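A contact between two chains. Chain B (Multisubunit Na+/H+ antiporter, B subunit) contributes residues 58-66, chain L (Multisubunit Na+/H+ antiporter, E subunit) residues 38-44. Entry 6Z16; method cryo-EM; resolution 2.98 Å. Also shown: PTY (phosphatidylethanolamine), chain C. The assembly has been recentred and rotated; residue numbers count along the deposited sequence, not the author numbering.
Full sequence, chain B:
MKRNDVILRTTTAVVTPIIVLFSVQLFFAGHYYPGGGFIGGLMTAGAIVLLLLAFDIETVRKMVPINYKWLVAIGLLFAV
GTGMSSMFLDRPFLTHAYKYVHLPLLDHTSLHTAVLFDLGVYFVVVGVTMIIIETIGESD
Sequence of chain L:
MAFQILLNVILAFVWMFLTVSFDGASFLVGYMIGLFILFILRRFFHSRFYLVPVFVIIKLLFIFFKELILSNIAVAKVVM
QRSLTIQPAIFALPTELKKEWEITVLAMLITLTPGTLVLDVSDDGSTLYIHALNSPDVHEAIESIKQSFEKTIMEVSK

Chain B 58-66: ETVRKMVPI
Chain L 38-44: LFILRRF

How do the two backbones run where they meet? They run in broadly opposing senses, obliquely. B:Glu58 to B:Met63 form the end of a helix, held by bonds such as B:Met63 N to B:Thr59 O at 2.8 Å, and B:Val64 N still reaches B:Val60 O at 2.7 Å. B:Val64 itself leaves helical angles (phi/psi -112/97), B:Pro65 (-87/69) makes a tight turn spanned by a weak hydrogen bond from B:Ile66 N to B:Val64 O at 2.9 Å, and B:Ile66 (-127/141) is extended. In chain L the helix arrives from earlier residues and includes L:Leu38 to L:Ile40; L:Leu41 breaks away at -100/38, after which L:Arg42, L:Arg43 and L:Phe44 return to helical angles near -73/-28. The register is set by B:Met63 and L:Ile40, whose CA atoms lie 5.9 Å apart, so each helix meets the other close to its last turn.

Which side chain fills the centre? B:Met63 has the largest covered area. Its CA-to-CB bond points sideways, but rotamers m, t and p (-70°, 170°, 69°) bring the end nearer to chain L, placing CE 3.4 Å from L:Ile40 O. The thioether also passes the third arginine methylene, with B:Met63 SD 4.2 Å from L:Arg43 CD. L:Ile40, in m and t, adds an apolar contact: its CG2 lies 4.0 Å from CG2 of B:Val64, whose chi1 is t. Farther along, B:Pro65, with C-gamma endo pucker, sets its CD 4.3 Å from CE2 of L:Phe39 (chi1 t, chi2 71°), approaching that ring obliquely.

How do the two arginines of chain L meet the end of the helix in chain B? L:Arg42 adopts m, t, m with chi4 113°, a bend that lets its NE donate to L:Phe39 O within its own chain at 3.0 Å (N-H...acceptor angle 138°). The guanidinium then presents its edge to two carbonyls of chain B: L:Arg42 NH2 is 3.6 Å from B:Lys62 O and 3.7 Å from B:Met63 O. These distances suit a loose electrostatic attraction, and no hydrogen bond crosses between the stretches. L:Arg43 is extended instead, t throughout chi1 to chi3 with chi4 -85°, and its NE comes 4.0 Å from B:Thr59 CG2.

What surrounds this small interface? B:Thr59, in m, points its CB toward chain L, while its OG1 donates to B:Glu58 OE2 at 2.9 Å. B:Lys62 starts sideways and then leads away through t, p, p, p. Beyond the protein, phosphatidylethanolamine O12 lies 2.7 Å from L:Phe44 O.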

# COMPACT_ATOMS: atom_id res chain seq x y z
N GLU B 58 28.46 22.59 -13.69
CA GLU B 58 28.03 21.83 -14.86
C GLU B 58 27.32 20.54 -14.45
O GLU B 58 26.42 20.07 -15.15
CB GLU B 58 29.23 21.54 -15.76
CG GLU B 58 30.36 20.74 -15.13
CD GLU B 58 30.26 19.24 -15.38
OE1 GLU B 58 29.62 18.84 -16.37
OE2 GLU B 58 30.82 18.47 -14.58
N THR B 59 27.70 19.99 -13.29
CA THR B 59 27.12 18.74 -12.84
C THR B 59 25.68 18.93 -12.40
O THR B 59 24.84 18.06 -12.64
CB THR B 59 27.97 18.17 -11.70
OG1 THR B 59 29.33 18.05 -12.13
CG2 THR B 59 27.48 16.79 -11.29
N VAL B 60 25.35 20.07 -11.81
CA VAL B 60 23.99 20.28 -11.33
C VAL B 60 23.03 20.57 -12.49
O VAL B 60 21.89 20.08 -12.50
CB VAL B 60 23.98 21.40 -10.27
CG1 VAL B 60 22.58 21.72 -9.80
CG2 VAL B 60 24.83 20.97 -9.10
N ARG B 61 23.48 21.31 -13.50
CA ARG B 61 22.65 21.45 -14.69
C ARG B 61 22.62 20.17 -15.52
O ARG B 61 21.72 20.01 -16.35
CB ARG B 61 23.09 22.62 -15.56
CG ARG B 61 24.47 22.50 -16.17
CD ARG B 61 24.65 23.54 -17.26
NE ARG B 61 24.51 24.91 -16.78
CZ ARG B 61 25.52 25.68 -16.41
NH1 ARG B 61 26.76 25.23 -16.48
NH2 ARG B 61 25.29 26.92 -15.98
N LYS B 62 23.58 19.26 -15.32
CA LYS B 62 23.45 17.93 -15.90
C LYS B 62 22.43 17.10 -15.14
O LYS B 62 21.66 16.34 -15.74
CB LYS B 62 24.81 17.24 -15.91
CG LYS B 62 24.83 15.91 -16.60
CD LYS B 62 24.60 16.09 -18.08
CE LYS B 62 25.74 16.87 -18.70
NZ LYS B 62 27.01 16.10 -18.64
N MET B 63 22.41 17.22 -13.81
CA MET B 63 21.47 16.48 -12.97
C MET B 63 20.06 17.04 -13.10
O MET B 63 19.09 16.29 -13.19
CB MET B 63 21.92 16.52 -11.51
CG MET B 63 23.16 15.70 -11.21
SD MET B 63 23.82 16.02 -9.57
CE MET B 63 22.54 15.28 -8.55
N VAL B 64 19.93 18.36 -13.09
CA VAL B 64 18.64 19.00 -13.33
C VAL B 64 18.75 19.73 -14.66
O VAL B 64 19.30 20.84 -14.72
CB VAL B 64 18.27 19.95 -12.17
CG1 VAL B 64 16.91 20.58 -12.41
CG2 VAL B 64 18.28 19.21 -10.86
N PRO B 65 18.29 19.13 -15.77
CA PRO B 65 18.55 19.72 -17.10
C PRO B 65 17.50 20.75 -17.51
O PRO B 65 16.68 20.55 -18.41
CB PRO B 65 18.54 18.48 -18.00
CG PRO B 65 17.58 17.57 -17.34
CD PRO B 65 17.70 17.79 -15.86
N ILE B 66 17.52 21.89 -16.82
CA ILE B 66 16.60 22.99 -17.08
C ILE B 66 17.42 24.25 -17.28
O ILE B 66 18.44 24.45 -16.60
CB ILE B 66 15.59 23.19 -15.92
CG1 ILE B 66 14.89 21.89 -15.55
CG2 ILE B 66 14.49 24.11 -16.33
CD1 ILE B 66 14.04 22.00 -14.30
N LEU L 38 13.86 10.98 -7.29
CA LEU L 38 14.84 10.01 -7.76
C LEU L 38 15.37 10.32 -9.15
O LEU L 38 16.48 9.88 -9.48
CB LEU L 38 14.27 8.59 -7.77
CG LEU L 38 14.43 7.71 -6.53
CD1 LEU L 38 13.55 8.14 -5.40
CD2 LEU L 38 14.12 6.31 -6.92
N PHE L 39 14.61 11.04 -9.98
CA PHE L 39 15.21 11.51 -11.23
C PHE L 39 16.26 12.58 -10.98
O PHE L 39 17.23 12.67 -11.74
CB PHE L 39 14.14 12.04 -12.19
CG PHE L 39 14.71 12.52 -13.49
CD1 PHE L 39 15.21 11.61 -14.41
CD2 PHE L 39 14.76 13.87 -13.79
CE1 PHE L 39 15.76 12.04 -15.60
CE2 PHE L 39 15.30 14.30 -14.98
CZ PHE L 39 15.80 13.38 -15.89
N ILE L 40 16.10 13.39 -9.93
CA ILE L 40 17.13 14.37 -9.60
C ILE L 40 18.41 13.67 -9.13
O ILE L 40 19.52 14.06 -9.51
CB ILE L 40 16.60 15.36 -8.55
CG1 ILE L 40 15.40 16.12 -9.11
CG2 ILE L 40 17.66 16.35 -8.13
CD1 ILE L 40 14.66 16.94 -8.08
N LEU L 41 18.27 12.59 -8.37
CA LEU L 41 19.38 11.94 -7.69
C LEU L 41 19.88 10.70 -8.43
O LEU L 41 20.24 9.71 -7.80
CB LEU L 41 18.98 11.58 -6.26
CG LEU L 41 18.67 12.78 -5.38
CD1 LEU L 41 18.11 12.34 -4.04
CD2 LEU L 41 19.91 13.63 -5.18
N ARG L 42 19.92 10.73 -9.77
CA ARG L 42 20.37 9.58 -10.54
C ARG L 42 21.86 9.33 -10.44
O ARG L 42 22.32 8.25 -10.81
CB ARG L 42 20.03 9.77 -12.01
CG ARG L 42 18.58 9.75 -12.36
CD ARG L 42 18.43 10.09 -13.82
NE ARG L 42 18.77 11.49 -14.07
CZ ARG L 42 19.82 11.90 -14.77
NH1 ARG L 42 20.65 11.01 -15.29
NH2 ARG L 42 20.05 13.19 -14.94
N ARG L 43 22.63 10.32 -9.99
CA ARG L 43 24.08 10.22 -10.03
C ARG L 43 24.61 9.24 -8.99
O ARG L 43 25.60 8.54 -9.24
CB ARG L 43 24.70 11.60 -9.82
CG ARG L 43 26.20 11.65 -10.03
CD ARG L 43 26.76 13.02 -9.73
NE ARG L 43 28.20 13.05 -9.97
CZ ARG L 43 29.11 12.68 -9.08
NH1 ARG L 43 28.73 12.23 -7.88
NH2 ARG L 43 30.40 12.74 -9.38
N PHE L 44 23.95 9.15 -7.84
CA PHE L 44 24.46 8.34 -6.74
C PHE L 44 24.25 6.86 -6.98
O PHE L 44 25.08 6.05 -6.54
CB PHE L 44 23.80 8.76 -5.44
CG PHE L 44 24.07 10.18 -5.06
CD1 PHE L 44 25.29 10.54 -4.52
CD2 PHE L 44 23.10 11.15 -5.24
CE1 PHE L 44 25.54 11.85 -4.17
CE2 PHE L 44 23.34 12.46 -4.89
CZ PHE L 44 24.56 12.81 -4.36
C1 PTY C . 21.15 6.57 -0.18
C2 PTY C . 22.53 1.96 -4.11
C3 PTY C . 23.78 2.76 -3.70
O4 PTY C . 20.70 5.45 0.61
C5 PTY C . 21.24 6.81 -2.70
C6 PTY C . 20.39 6.54 -1.48
O7 PTY C . 19.16 7.34 -1.42
C8 PTY C . 19.17 8.66 -1.13
O10 PTY C . 20.13 9.38 -1.25
C11 PTY C . 17.83 9.11 -0.64
C12 PTY C . 17.23 8.10 0.33
C13 PTY C . 16.79 8.71 1.65
C14 PTY C . 15.66 9.71 1.53
C15 PTY C . 15.15 10.21 2.87
C16 PTY C . 14.60 9.10 3.75
C17 PTY C . 14.25 9.54 5.17
C18 PTY C . 13.14 10.57 5.25
C19 PTY C . 12.77 10.95 6.68
C20 PTY C . 12.33 9.78 7.53
C30 PTY C . 20.85 5.52 1.93
C31 PTY C . 20.33 4.28 2.60
O30 PTY C . 21.33 6.46 2.49
C32 PTY C . 18.81 4.17 2.58
C33 PTY C . 18.14 5.26 3.39
C34 PTY C . 16.72 4.92 3.81
C35 PTY C . 16.14 5.88 4.83
C36 PTY C . 14.82 5.43 5.43
C37 PTY C . 14.91 4.12 6.19
P1 PTY C . 23.29 5.27 -2.97
O11 PTY C . 23.34 3.71 -2.70
O12 PTY C . 23.84 5.47 -4.20
O13 PTY C . 23.88 5.98 -1.92
O14 PTY C . 21.86 5.57 -3.09
N1 PTY C . 22.60 1.67 -5.55